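Local coordinates for possible thiamine biosynthesis enzyme (Candida albicans, PDB 2X7P), which is of unproven function but, as a fungal relative of bacterial solute-binding proteins, probably binds a small molecule, possibly a compound connected with thiamine biosynthesis, at residues A[99-104]-A[196-201]; A[88-93]-A[305-310]; A[21-26]-A[48-53]. The protein carries 1 engineered substitution. One frame throughout, in Å; residues are numbered along the deposited sequence.

Contact 1 of 3, residues A[99-104]-A[196-201]; sequences LLWAVS and IYTPWS. With CO2 (carbon dioxide), chain L.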
loop_
_atom_site.group_PDB
_atom_site.type_symbol
_atom_site.label_atom_id
_atom_site.label_comp_id
_atom_site.label_asym_id
_atom_site.label_seq_id
_atom_site.Cartn_x
_atom_site.Cartn_y
_atom_site.Cartn_z
ATOM N N LEU A 99 5.573 4.257 -3.455
ATOM C CA LEU A 99 5.681 4.531 -2.029
ATOM C C LEU A 99 7.136 4.792 -1.665
ATOM O O LEU A 99 8.034 4.092 -2.132
ATOM C CB LEU A 99 5.139 3.355 -1.214
ATOM C CG LEU A 99 4.809 3.646 0.251
ATOM C CD1 LEU A 99 3.616 4.582 0.345
ATOM C CD2 LEU A 99 4.540 2.359 1.014
ATOM N N LEU A 100 7.367 5.801 -0.832
ATOM C CA LEU A 100 8.722 6.155 -0.425
ATOM C C LEU A 100 9.097 5.500 0.898
ATOM O O LEU A 100 8.548 5.836 1.947
ATOM C CB LEU A 100 8.873 7.675 -0.322
ATOM C CG LEU A 100 10.253 8.189 0.099
ATOM C CD1 LEU A 100 11.328 7.685 -0.853
ATOM C CD2 LEU A 100 10.261 9.708 0.167
ATOM N N TRP A 101 10.035 4.560 0.840
ATOM C CA TRP A 101 10.517 3.881 2.035
ATOM C C TRP A 101 11.801 4.524 2.546
ATOM O O TRP A 101 12.743 4.742 1.786
ATOM C CB TRP A 101 10.751 2.394 1.753
ATOM C CG TRP A 101 9.488 1.604 1.586
ATOM C CD1 TRP A 101 8.677 1.575 0.489
ATOM C CD2 TRP A 101 8.895 0.721 2.546
ATOM N NE1 TRP A 101 7.615 0.733 0.708
ATOM C CE2 TRP A 101 7.725 0.194 1.963
ATOM C CE3 TRP A 101 9.239 0.325 3.843
ATOM C CZ2 TRP A 101 6.897 -0.706 2.632
ATOM C CZ3 TRP A 101 8.417 -0.569 4.504
ATOM C CH2 TRP A 101 7.260 -1.075 3.898
ATOM N N ALA A 102 11.829 4.828 3.838
ATOM C CA ALA A 102 13.005 5.426 4.456
ATOM C C ALA A 102 13.791 4.390 5.254
ATOM O O ALA A 102 13.218 3.625 6.029
ATOM C CB ALA A 102 12.600 6.590 5.347
ATOM N N VAL A 103 15.103 4.369 5.052
ATOM C CA VAL A 103 15.980 3.483 5.806
ATOM C C VAL A 103 16.498 4.216 7.039
ATOM O O VAL A 103 17.215 5.211 6.922
ATOM C CB VAL A 103 17.167 3.002 4.953
ATOM C CG1 VAL A 103 18.019 2.017 5.739
ATOM C CG2 VAL A 103 16.671 2.369 3.661
ATOM N N SER A 104 16.131 3.725 8.218
ATOM C CA SER A 104 16.463 4.408 9.464
ATOM C C SER A 104 17.393 3.603 10.367
ATOM O O SER A 104 17.587 2.404 10.178
ATOM C CB SER A 104 15.186 4.757 10.235
ATOM O OG SER A 104 14.335 5.589 9.470
ATOM N N ILE A 196 14.363 4.728 -0.394
ATOM C CA ILE A 196 14.132 3.840 -1.528
ATOM C C ILE A 196 12.675 3.861 -1.977
ATOM O O ILE A 196 11.767 3.637 -1.177
ATOM C CB ILE A 196 14.523 2.385 -1.195
ATOM C CG1 ILE A 196 16.005 2.293 -0.828
ATOM C CG2 ILE A 196 14.217 1.471 -2.370
ATOM C CD1 ILE A 196 16.938 2.569 -1.987
ATOM N N TYR A 197 12.458 4.128 -3.260
ATOM C CA TYR A 197 11.118 4.076 -3.831
ATOM C C TYR A 197 10.748 2.647 -4.208
ATOM O O TYR A 197 11.618 1.830 -4.506
ATOM C CB TYR A 197 11.017 4.974 -5.066
ATOM C CG TYR A 197 10.824 6.440 -4.755
ATOM C CD1 TYR A 197 9.591 6.924 -4.339
ATOM C CD2 TYR A 197 11.870 7.343 -4.891
ATOM C CE1 TYR A 197 9.407 8.264 -4.058
ATOM C CE2 TYR A 197 11.695 8.685 -4.612
ATOM C CZ TYR A 197 10.463 9.140 -4.197
ATOM O OH TYR A 197 10.283 10.476 -3.918
ATOM N N THR A 198 9.452 2.352 -4.190
ATOM C CA THR A 198 8.965 1.062 -4.658
ATOM C C THR A 198 8.926 1.061 -6.181
ATOM O O THR A 198 8.479 2.030 -6.793
ATOM C CB THR A 198 7.554 0.758 -4.122
ATOM O OG1 THR A 198 6.645 1.778 -4.553
ATOM C CG2 THR A 198 7.559 0.697 -2.602
ATOM N N PRO A 199 9.403 -0.028 -6.798
ATOM C CA PRO A 199 9.402 -0.154 -8.259
ATOM C C PRO A 199 7.992 -0.052 -8.827
ATOM O O PRO A 199 7.814 0.332 -9.983
ATOM C CB PRO A 199 9.954 -1.564 -8.488
ATOM C CG PRO A 199 10.738 -1.873 -7.259
ATOM C CD PRO A 199 10.011 -1.197 -6.140
ATOM N N TRP A 200 7.002 -0.393 -8.008
ATOM C CA TRP A 200 5.611 -0.439 -8.443
ATOM C C TRP A 200 4.812 0.747 -7.916
ATOM O O TRP A 200 5.305 1.532 -7.107
ATOM C CB TRP A 200 4.967 -1.736 -7.956
ATOM C CG TRP A 200 5.145 -1.956 -6.483
ATOM C CD1 TRP A 200 4.391 -1.426 -5.477
ATOM C CD2 TRP A 200 6.151 -2.757 -5.850
ATOM N NE1 TRP A 200 4.861 -1.850 -4.258
ATOM C CE2 TRP A 200 5.941 -2.670 -4.459
ATOM C CE3 TRP A 200 7.205 -3.544 -6.324
ATOM C CZ2 TRP A 200 6.746 -3.337 -3.539
ATOM C CZ3 TRP A 200 8.003 -4.205 -5.407
ATOM C CH2 TRP A 200 7.770 -4.097 -4.031
ATOM N N SER A 201 3.573 0.870 -8.382
ATOM C CA SER A 201 2.645 1.853 -7.836
ATOM C C SER A 201 2.229 1.416 -6.435
ATOM O O SER A 201 2.101 0.224 -6.164
ATOM C CB SER A 201 1.420 2.002 -8.738
ATOM O OG SER A 201 1.787 2.474 -10.022
HETATM C C CO2 L . 5.008 0.188 6.428
HETATM O O1 CO2 L . 5.226 1.383 6.300
HETATM O O2 CO2 L . 4.789 -1.009 6.557
#

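Contact 2 of 3, residues A[88-93]-A[305-310]; sequences IHVLDT and SNVKKT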
loop_
_atom_site.group_PDB
_atom_site.type_symbol
_atom_site.label_atom_id
_atom_site.label_comp_id
_atom_site.label_asym_id
_atom_site.label_seq_id
_atom_site.Cartn_x
_atom_site.Cartn_y
_atom_site.Cartn_z
ATOM N N ILE A 88 -8.862 -13.543 -4.521
ATOM C CA ILE A 88 -8.532 -12.123 -4.492
ATOM C C ILE A 88 -8.328 -11.579 -5.904
ATOM O O ILE A 88 -7.629 -12.184 -6.717
ATOM C CB ILE A 88 -7.266 -11.852 -3.657
ATOM C CG1 ILE A 88 -7.502 -12.237 -2.196
ATOM C CG2 ILE A 88 -6.860 -10.391 -3.758
ATOM C CD1 ILE A 88 -8.605 -11.449 -1.529
ATOM N N HIS A 89 -8.942 -10.435 -6.188
ATOM C CA HIS A 89 -8.842 -9.818 -7.506
ATOM C C HIS A 89 -8.408 -8.359 -7.416
ATOM O O HIS A 89 -8.970 -7.582 -6.647
ATOM C CB HIS A 89 -10.181 -9.913 -8.243
ATOM C CG HIS A 89 -10.561 -11.309 -8.631
ATOM N ND1 HIS A 89 -10.356 -11.812 -9.897
ATOM C CD2 HIS A 89 -11.134 -12.307 -7.918
ATOM C CE1 HIS A 89 -10.786 -13.060 -9.947
ATOM N NE2 HIS A 89 -11.263 -13.385 -8.760
ATOM N N VAL A 90 -7.402 -7.996 -8.204
ATOM C CA VAL A 90 -6.968 -6.607 -8.293
ATOM C C VAL A 90 -7.722 -5.906 -9.416
ATOM O O VAL A 90 -7.518 -6.200 -10.594
ATOM C CB VAL A 90 -5.453 -6.493 -8.547
ATOM C CG1 VAL A 90 -5.054 -5.037 -8.718
ATOM C CG2 VAL A 90 -4.675 -7.133 -7.408
ATOM N N LEU A 91 -8.596 -4.978 -9.045
ATOM C CA LEU A 91 -9.471 -4.321 -10.008
ATOM C C LEU A 91 -8.791 -3.173 -10.750
ATOM O O LEU A 91 -8.866 -3.089 -11.975
ATOM C CB LEU A 91 -10.739 -3.819 -9.317
ATOM C CG LEU A 91 -11.608 -4.894 -8.662
ATOM C CD1 LEU A 91 -12.802 -4.265 -7.966
ATOM C CD2 LEU A 91 -12.058 -5.919 -9.691
ATOM N N ASP A 92 -8.134 -2.288 -10.008
ATOM C CA ASP A 92 -7.535 -1.105 -10.611
ATOM C C ASP A 92 -6.501 -0.466 -9.688
ATOM O O ASP A 92 -6.381 -0.839 -8.522
ATOM C CB ASP A 92 -8.624 -0.091 -10.966
ATOM C CG ASP A 92 -8.244 0.792 -12.137
ATOM O OD1 ASP A 92 -7.041 0.883 -12.456
ATOM O OD2 ASP A 92 -9.154 1.391 -12.746
ATOM N N THR A 93 -5.757 0.497 -10.222
ATOM C CA THR A 93 -4.750 1.218 -9.454
ATOM C C THR A 93 -5.363 2.420 -8.745
ATOM O O THR A 93 -6.077 3.214 -9.358
ATOM C CB THR A 93 -3.600 1.703 -10.358
ATOM O OG1 THR A 93 -2.941 0.573 -10.944
ATOM C CG2 THR A 93 -2.593 2.515 -9.557
ATOM N N SER A 305 -5.284 -14.101 -14.319
ATOM C CA SER A 305 -6.699 -14.374 -14.101
ATOM C C SER A 305 -7.280 -13.592 -12.924
ATOM O O SER A 305 -8.498 -13.496 -12.779
ATOM C CB SER A 305 -6.930 -15.874 -13.901
ATOM O OG SER A 305 -6.237 -16.349 -12.762
ATOM N N ASN A 306 -6.411 -13.037 -12.086
ATOM C CA ASN A 306 -6.864 -12.300 -10.910
ATOM C C ASN A 306 -6.611 -10.796 -10.985
ATOM O O ASN A 306 -7.192 -10.025 -10.222
ATOM C CB ASN A 306 -6.250 -12.880 -9.634
ATOM C CG ASN A 306 -6.811 -14.245 -9.287
ATOM O OD1 ASN A 306 -7.547 -14.842 -10.071
ATOM N ND2 ASN A 306 -6.463 -14.745 -8.107
ATOM N N VAL A 307 -5.746 -10.380 -11.903
ATOM C CA VAL A 307 -5.482 -8.960 -12.102
ATOM C C VAL A 307 -6.177 -8.459 -13.364
ATOM O O VAL A 307 -5.911 -8.944 -14.464
ATOM C CB VAL A 307 -3.974 -8.663 -12.191
ATOM C CG1 VAL A 307 -3.740 -7.173 -12.388
ATOM C CG2 VAL A 307 -3.263 -9.157 -10.939
ATOM N N LYS A 308 -7.068 -7.489 -13.197
ATOM C CA LYS A 308 -7.858 -6.967 -14.308
ATOM C C LYS A 308 -7.000 -6.307 -15.383
ATOM O O LYS A 308 -6.129 -5.491 -15.087
ATOM C CB LYS A 308 -8.912 -5.978 -13.804
ATOM C CG LYS A 308 -10.095 -6.627 -13.106
ATOM C CD LYS A 308 -10.882 -7.509 -14.062
ATOM C CE LYS A 308 -12.108 -8.100 -13.386
ATOM N NZ LYS A 308 -12.903 -8.950 -14.316
ATOM N N LYS A 309 -7.257 -6.673 -16.636
ATOM C CA LYS A 309 -6.593 -6.046 -17.771
ATOM C C LYS A 309 -7.555 -5.085 -18.458
ATOM O O LYS A 309 -7.201 -4.420 -19.430
ATOM C CB LYS A 309 -6.104 -7.104 -18.760
ATOM C CG LYS A 309 -5.090 -8.077 -18.178
ATOM C CD LYS A 309 -4.651 -9.101 -19.211
ATOM C CE LYS A 309 -3.650 -10.083 -18.625
ATOM N NZ LYS A 309 -3.214 -11.094 -19.627
ATOM N N THR A 310 -8.778 -5.021 -17.941
ATOM C CA THR A 310 -9.801 -4.134 -18.480
ATOM C C THR A 310 -10.576 -3.465 -17.351
ATOM O O THR A 310 -10.482 -3.873 -16.193
ATOM C CB THR A 310 -10.803 -4.899 -19.365
ATOM O OG1 THR A 310 -11.533 -5.837 -18.564
ATOM C CG2 THR A 310 -10.081 -5.641 -20.481
HETATM O O HOH W 1 -7.581 -2.597 -14.733
HETATM O O HOH W 2 -11.181 -3.223 -13.449
#

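Contact 3 of 3, residues A[21-26]-A[48-53]; sequences YIPEHF and FVKVPE. With AE3 (2-(2-ethoxyethoxy)ethanol), chain F.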
loop_
_atom_site.group_PDB
_atom_site.type_symbol
_atom_site.label_atom_id
_atom_site.label_comp_id
_atom_site.label_asym_id
_atom_site.label_seq_id
_atom_site.Cartn_x
_atom_site.Cartn_y
_atom_site.Cartn_z
ATOM N N TYR A 21 -10.923 0.361 4.171
ATOM C CA TYR A 21 -9.852 1.282 3.812
ATOM C C TYR A 21 -8.868 1.456 4.961
ATOM O O TYR A 21 -9.092 0.963 6.067
ATOM C CB TYR A 21 -10.428 2.641 3.413
ATOM C CG TYR A 21 -10.916 3.461 4.585
ATOM C CD1 TYR A 21 -12.136 3.190 5.189
ATOM C CD2 TYR A 21 -10.152 4.504 5.094
ATOM C CE1 TYR A 21 -12.584 3.935 6.263
ATOM C CE2 TYR A 21 -10.592 5.256 6.165
ATOM C CZ TYR A 21 -11.808 4.967 6.747
ATOM O OH TYR A 21 -12.251 5.713 7.817
ATOM N N ILE A 22 -7.777 2.165 4.692
ATOM C CA ILE A 22 -6.770 2.442 5.706
ATOM C C ILE A 22 -6.746 3.932 6.026
ATOM O O ILE A 22 -6.553 4.757 5.134
ATOM C CB ILE A 22 -5.372 1.986 5.247
ATOM C CG1 ILE A 22 -5.384 0.490 4.924
ATOM C CG2 ILE A 22 -4.333 2.302 6.310
ATOM C CD1 ILE A 22 -4.068 -0.035 4.396
ATOM N N PRO A 23 -6.950 4.278 7.307
ATOM C CA PRO A 23 -7.013 5.672 7.761
ATOM C C PRO A 23 -5.681 6.397 7.589
ATOM O O PRO A 23 -4.971 6.633 8.566
ATOM C CB PRO A 23 -7.354 5.541 9.249
ATOM C CG PRO A 23 -6.879 4.181 9.629
ATOM C CD PRO A 23 -7.101 3.326 8.420
ATOM N N GLU A 24 -5.357 6.743 6.349
ATOM C CA GLU A 24 -4.123 7.449 6.035
ATOM C C GLU A 24 -4.417 8.666 5.170
ATOM O O GLU A 24 -5.557 8.888 4.763
ATOM C CB GLU A 24 -3.149 6.521 5.307
ATOM C CG GLU A 24 -2.323 5.633 6.219
ATOM C CD GLU A 24 -1.210 6.391 6.915
ATOM O OE1 GLU A 24 -1.107 7.620 6.713
ATOM O OE2 GLU A 24 -0.435 5.760 7.663
ATOM N N HIS A 25 -3.385 9.454 4.892
ATOM C CA HIS A 25 -3.521 10.590 3.989
ATOM C C HIS A 25 -3.968 10.124 2.606
ATOM O O HIS A 25 -4.610 10.869 1.868
ATOM C CB HIS A 25 -2.200 11.357 3.890
ATOM C CG HIS A 25 -0.988 10.492 4.042
ATOM N ND1 HIS A 25 -0.778 9.364 3.279
ATOM C CD2 HIS A 25 0.082 10.593 4.866
ATOM C CE1 HIS A 25 0.367 8.804 3.630
ATOM N NE2 HIS A 25 0.908 9.531 4.590
ATOM N N PHE A 26 -3.632 8.884 2.266
ATOM C CA PHE A 26 -3.998 8.316 0.972
ATOM C C PHE A 26 -5.505 8.127 0.820
ATOM O O PHE A 26 -6.010 8.017 -0.297
ATOM C CB PHE A 26 -3.288 6.979 0.746
ATOM C CG PHE A 26 -1.846 7.115 0.350
ATOM C CD1 PHE A 26 -1.501 7.502 -0.934
ATOM C CD2 PHE A 26 -0.836 6.854 1.260
ATOM C CE1 PHE A 26 -0.175 7.627 -1.304
ATOM C CE2 PHE A 26 0.492 6.976 0.897
ATOM C CZ PHE A 26 0.822 7.363 -0.386
ATOM N N PHE A 48 -18.099 2.081 5.067
ATOM C CA PHE A 48 -16.647 2.062 5.208
ATOM C C PHE A 48 -16.203 1.360 6.486
ATOM O O PHE A 48 -16.776 1.568 7.555
ATOM C CB PHE A 48 -16.080 3.482 5.159
ATOM C CG PHE A 48 -16.202 4.136 3.813
ATOM C CD1 PHE A 48 -15.265 3.891 2.822
ATOM C CD2 PHE A 48 -17.255 4.991 3.536
ATOM C CE1 PHE A 48 -15.374 4.489 1.582
ATOM C CE2 PHE A 48 -17.370 5.593 2.297
ATOM C CZ PHE A 48 -16.428 5.341 1.319
ATOM N N VAL A 49 -15.177 0.524 6.362
ATOM C CA VAL A 49 -14.621 -0.191 7.504
ATOM C C VAL A 49 -13.163 0.200 7.717
ATOM O O VAL A 49 -12.282 -0.212 6.961
ATOM C CB VAL A 49 -14.715 -1.717 7.313
ATOM C CG1 VAL A 49 -14.055 -2.441 8.478
ATOM C CG2 VAL A 49 -16.167 -2.145 7.165
ATOM N N LYS A 50 -12.917 1.001 8.748
ATOM C CA LYS A 50 -11.568 1.457 9.063
ATOM C C LYS A 50 -10.673 0.287 9.457
ATOM O O LYS A 50 -11.014 -0.496 10.343
ATOM C CB LYS A 50 -11.604 2.491 10.190
ATOM C CG LYS A 50 -10.249 3.082 10.537
ATOM C CD LYS A 50 -10.347 4.012 11.735
ATOM C CE LYS A 50 -11.346 5.132 11.488
ATOM N NZ LYS A 50 -11.467 6.039 12.665
ATOM N N VAL A 51 -9.526 0.172 8.794
ATOM C CA VAL A 51 -8.588 -0.908 9.072
ATOM C C VAL A 51 -7.179 -0.368 9.300
ATOM O O VAL A 51 -6.383 -0.284 8.366
ATOM C CB VAL A 51 -8.556 -1.935 7.924
ATOM C CG1 VAL A 51 -7.627 -3.090 8.267
ATOM C CG2 VAL A 51 -9.957 -2.444 7.628
ATOM N N PRO A 52 -6.870 0.006 10.550
ATOM C CA PRO A 52 -5.546 0.517 10.919
ATOM C C PRO A 52 -4.481 -0.575 10.866
ATOM O O PRO A 52 -3.295 -0.274 10.732
ATOM C CB PRO A 52 -5.736 0.984 12.369
ATOM C CG PRO A 52 -7.216 1.087 12.566
ATOM C CD PRO A 52 -7.809 0.042 11.682
ATOM N N GLU A 53 -4.908 -1.829 10.969
ATOM C CA GLU A 53 -3.985 -2.958 11.012
ATOM C C GLU A 53 -3.106 -3.047 9.766
ATOM O O GLU A 53 -1.970 -3.517 9.834
ATOM C CB GLU A 53 -4.745 -4.272 11.221
ATOM C CG GLU A 53 -5.497 -4.357 12.542
ATOM C CD GLU A 53 -6.755 -3.509 12.560
ATOM O OE1 GLU A 53 -7.240 -3.138 11.470
ATOM O OE2 GLU A 53 -7.263 -3.216 13.663
HETATM C C1 AE3 F . 0.485 -2.114 5.248
HETATM C C2 AE3 F . -0.534 -1.022 4.942
HETATM O O2 AE3 F . 0.019 0.262 5.222
HETATM C C3 AE3 F . -0.868 1.289 4.785
HETATM C C4 AE3 F . -0.357 2.671 5.173
HETATM O O3 AE3 F . 0.981 2.859 4.720
HETATM C C5 AE3 F . 1.038 3.806 3.657
HETATM C C6 AE3 F . 1.481 5.165 4.179
HETATM O O4 AE3 F . 2.427 4.988 5.237
#

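Contact 1 of 3, residues A[99-104]-A[196-201]
L99 meets T198 through two hydrogen bonds close to where the antiparallel strands 100-106 and 190-197, at the edge of one five-stranded sheet, pass into the segments that lead to the other sheet, consistent with the two-stranded hinge of periplasmic binding proteins. L99 N gives its hydrogen to T198 OG1 (2.9 Å, 159°), and T198 N returns one to L99 O in the carbonyl plane (3.0 Å). The T198 hydroxyl also donates to W200 O at 2.9 Å, so it is gripped twice, accepting from L99 N and donating to W200 O. L100 forms the non-hydrogen-bonded pair with Y197: its CG lies anti to the backbone N (chi1 180°), and CD1 sits 3.7 Å from the Y197 ring centroid, a CH-pi contact almost on the ring normal. W101 and I196 make the hydrogen-bonded pair: W101 N reaches I196 O at 2.8 Å with the donor tilted from the carbonyl plane, while the I196 N bond to W101 O is shorter and straighter. The indole edge meets T198 CG2, which lies 3.3 Å from W101 NE1; at the six-membered end, W101 CH2 approaches the carbon of a bound carbon dioxide to 3.6 Å.

Contact 2 of 3, residues A[88-93]-A[305-310]
S305 O, near the end of helix 296-306, lies 3.7 Å from H89 CE1, at an oblique position beside the imidazole. N306 follows and lies against both I88 and H89. Its CG stands over one face of the H89 ring, offset toward the rim, with ring and amide planes turned 42° apart and the two side chains crossing at about a right angle. The imidazole is held from its far nitrogen, where NE2 is hydrogen-bonded to the hydroxyl of S209. With CG beside its own backbone N (chi1 -70°), the N306 amide also reaches I88, where ND2 comes within 3.1 Å of I88 O, but at an angle too poor for a hydrogen bond. The backbone O of N306 takes the hydrogen of V90 N at 2.9 Å, the donor somewhat tilted from the carbonyl plane. V307 is then bridged to V90, residue numbers rising together on both sides, so the chain leaving the helix lies along strand 88-95, the outermost strand of its mixed sheet, through a single backbone bridge, running in the same direction as the strand but not forming a strand of its own. V307 CG2 packs on V90 CB, and its side chain is further covered by W275 and V279 of helix 275-288. K308 N closes the bridge with a nearly straight bond to V90 O (2.9 Å, 174°). Its CB rests against L91 O, and the aliphatic stem runs alongside L91, CG lying 4.0 Å from L91 CD2, before a bend at chi2 turns the ammonium end away from the strand. L91 and D92 both face V205, a classic beta bulge in strand 88-95. Beyond K308, T310 O is joined to L91 O by a water that donates to both, 2.9 Å from T310 O and 2.7 Å from L91 O.

Contact 3 of 3, residues A[21-26]-A[48-53]
The ring of Y21 receives the edge of F48 on its face, an offset edge-to-face pair with planes at 88° and centroids 5.9 Å apart. Next to the ring contact, F48 CB presses on Y21 CE1 at 3.7 Å. The tyrosine reaches this place because CG stands between the backbone N and the carbonyl carbon (chi1 75°), which swings the ring across the neighbouring strand; its hydroxyl end then lies beside the K50 stem, with Y21 OH 3.8 Å from K50 CE. The backbones themselves pair in parallel, Y21 with K50. Y21 N donates to V49 O over a long 3.2 Å, coming from above the carbonyl plane, whereas V51 N meets Y21 O at 2.9 Å almost head-on to the carbonyl. P23 continues the packing: its ring crosses the K50 chain at about a right angle, CG to CG 3.7 Å, while P23 CD rests near V51 O. K50 CG lies anti to the backbone N, which carries the methylenes across this proline. P23 is also the centre of an inverse gamma turn, closed by a weak E24 N to I22 O bond, and the chain thus turns away from the strand. I22 before the turn and E24, H25 and F26 after it touch a bound 2-(2-ethoxyethoxy)ethanol; I22 CD1 is 3.5 Å from its C3. The two strands, 19-21 and 49-50, are neighbours joined through helices 28-35 and 38-41, a beta-alpha-beta crossover at the edge of the sheet. V51 and I22 pack on L58 of helix 55-63, Y21 on L30 and F48 on Q34 of helix 28-35, and F48 also meets Y39 edge-to-face.

Overall arrangement
Contact 3 comes first along the chain, and contact 1 falls between the two segments of contact 2. Contacts 2 and 3 both reach one mixed sheet, at its outermost strands 88-95 and 49-50, their centres about 21 Å apart and their nearest atoms about 10 Å apart. Contact 1 joins strands of the second sheet, with its centre about 23 Å from that of contact 2 and about 20 Å from that of contact 3. Its linkers cross between the two sheets, S201 packing on T93 and L99 on F26. The carbon dioxide and the ethoxyethoxyethanol lie between contacts 1 and 3, consistent with a ligand cleft between two lobes, as in periplasmic binding proteins.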